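Local coordinates for single-stranded DNA-binding protein (Thermus aquaticus, PDB 2FXQ), which binds single-stranded DNA and probably recruits partner proteins to it during DNA replication, recombination and repair, at residues Val56-Arg61 with Val99-Ile104. Sequence-based numbering, arbitrary orientation.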
# COMPACT_ATOMS: atom_id res chain seq x y z
N VAL A 56 -2.51 -9.97 14.95
CA VAL A 56 -2.32 -8.53 15.03
C VAL A 56 -2.49 -8.16 16.50
O VAL A 56 -3.57 -8.41 17.10
CB VAL A 56 -3.35 -7.78 14.17
CG1 VAL A 56 -3.26 -6.23 14.36
CG2 VAL A 56 -3.09 -8.09 12.66
N ARG A 57 -1.50 -7.48 17.04
CA ARG A 57 -1.59 -7.05 18.44
C ARG A 57 -1.81 -5.54 18.56
O ARG A 57 -1.01 -4.75 18.01
CB ARG A 57 -0.27 -7.39 19.13
CG ARG A 57 -0.22 -6.90 20.59
CD ARG A 57 0.87 -7.64 21.37
NE ARG A 57 0.36 -8.97 21.73
CZ ARG A 57 1.00 -9.81 22.55
NH1 ARG A 57 2.19 -9.48 23.04
NH2 ARG A 57 0.47 -10.96 22.87
N LEU A 58 -2.86 -5.16 19.31
CA LEU A 58 -3.03 -3.78 19.79
C LEU A 58 -2.60 -3.69 21.19
O LEU A 58 -2.97 -4.56 22.05
CB LEU A 58 -4.52 -3.36 19.71
CG LEU A 58 -5.16 -3.18 18.31
CD1 LEU A 58 -4.97 -4.38 17.38
CD2 LEU A 58 -6.67 -2.88 18.48
N LEU A 59 -1.85 -2.65 21.47
CA LEU A 59 -1.43 -2.42 22.86
C LEU A 59 -1.82 -1.06 23.35
O LEU A 59 -1.73 -0.11 22.58
CB LEU A 59 0.09 -2.44 22.93
CG LEU A 59 0.89 -3.73 23.02
CD1 LEU A 59 2.37 -3.35 23.30
CD2 LEU A 59 0.41 -4.61 24.16
N GLY A 60 -2.18 -0.92 24.64
CA GLY A 60 -2.38 0.40 25.21
C GLY A 60 -3.69 1.01 24.67
O GLY A 60 -4.72 0.37 24.64
N ARG A 61 -3.63 2.26 24.23
CA ARG A 61 -4.84 3.04 23.94
C ARG A 61 -5.75 2.43 22.85
O ARG A 61 -6.98 2.42 23.01
CB ARG A 61 -4.45 4.44 23.50
CG ARG A 61 -5.53 5.46 23.68
CD ARG A 61 -5.22 6.76 22.92
NE ARG A 61 -4.02 7.44 23.42
CZ ARG A 61 -4.01 8.47 24.28
NH1 ARG A 61 -5.14 8.99 24.76
NH2 ARG A 61 -2.85 9.00 24.65
N VAL A 99 2.07 -8.67 13.62
CA VAL A 99 1.87 -7.28 13.19
C VAL A 99 1.56 -6.55 14.49
O VAL A 99 0.62 -6.92 15.18
CB VAL A 99 0.68 -7.15 12.27
CG1 VAL A 99 0.39 -5.63 11.96
CG2 VAL A 99 0.94 -8.00 11.01
N ARG A 100 2.29 -5.48 14.78
CA ARG A 100 1.89 -4.58 15.87
C ARG A 100 1.09 -3.47 15.20
O ARG A 100 1.63 -2.72 14.36
CB ARG A 100 3.15 -4.00 16.55
CG ARG A 100 2.81 -2.80 17.45
CD ARG A 100 2.29 -3.12 18.84
NE ARG A 100 2.98 -2.25 19.81
CZ ARG A 100 4.12 -2.57 20.44
NH1 ARG A 100 4.70 -3.77 20.26
NH2 ARG A 100 4.66 -1.70 21.28
N ALA A 101 -0.20 -3.34 15.55
CA ALA A 101 -1.02 -2.33 14.91
C ALA A 101 -0.67 -0.96 15.49
O ALA A 101 -0.55 -0.77 16.72
CB ALA A 101 -2.51 -2.61 15.11
N GLU A 102 -0.58 -0.02 14.56
CA GLU A 102 -0.50 1.41 14.84
C GLU A 102 -1.94 1.85 15.10
O GLU A 102 -2.23 2.54 16.10
CB GLU A 102 0.15 2.15 13.65
CG GLU A 102 1.59 2.65 13.90
CD GLU A 102 2.71 1.56 13.86
OE1 GLU A 102 2.95 0.91 14.93
OE2 GLU A 102 3.37 1.35 12.79
N PHE A 103 -2.88 1.39 14.28
CA PHE A 103 -4.32 1.62 14.58
C PHE A 103 -5.09 0.62 13.75
O PHE A 103 -4.53 0.00 12.81
CB PHE A 103 -4.81 3.03 14.17
CG PHE A 103 -4.69 3.31 12.68
CD1 PHE A 103 -5.74 3.03 11.82
CD2 PHE A 103 -3.53 3.85 12.17
CE1 PHE A 103 -5.61 3.22 10.48
CE2 PHE A 103 -3.41 4.14 10.82
CZ PHE A 103 -4.43 3.80 9.98
N ILE A 104 -6.36 0.45 14.10
CA ILE A 104 -7.25 -0.34 13.25
C ILE A 104 -8.52 0.47 12.98
O ILE A 104 -8.81 1.44 13.70
CB ILE A 104 -7.63 -1.72 13.91
CG1 ILE A 104 -8.49 -1.49 15.20
CG2 ILE A 104 -6.37 -2.56 14.19
CD1 ILE A 104 -9.17 -2.73 15.63
O HOH W 1 -1.01 -0.96 19.26
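The parallel strand pairing that closes the first OB-fold barrel of this protein joins V56-L59 to V99-A101. R57 is the residue whose backbone faces the partner strand: its N gives a nearly straight hydrogen bond to V99 O (2.9 Å, N-H...O 168°), and its O accepts from A101 N (2.9 Å). The short strand segments are inclined to each other by 36°, and beyond R57 a water takes over, accepting from L59 N and donating to A101 O (2.6 Å).

On the barrel's inner face, beta-branched valines and a small alanine pack compactly. V56 and V99 lie side by side, while A101 CB touches both V56 CG1 and L58 CD1 (3.8 Å). In an OB-fold the helix between the third and fourth strands plugs one end of the barrel; here helix 61-66 does so, with A63 and W66 against L58. After the classic bulge at E102 and F103, opposite E79, I104 comes back against the same leucine: its CD1 meets L58 CD2 (3.8 Å), the two side chains crossing at about a right angle.

The other face carries R57 and R100, long enough to reach acidic partners, D31 and E83 respectively. R100 bends at chi2 (82°) and chi3, bringing one face of its guanidinium against L59, whose CD1 sits over the centre of that face, 3.4 Å from R100 CZ. An alanine in place of R100 would probably leave E83 without this salt-bridge partner and uncover the L59 methyl.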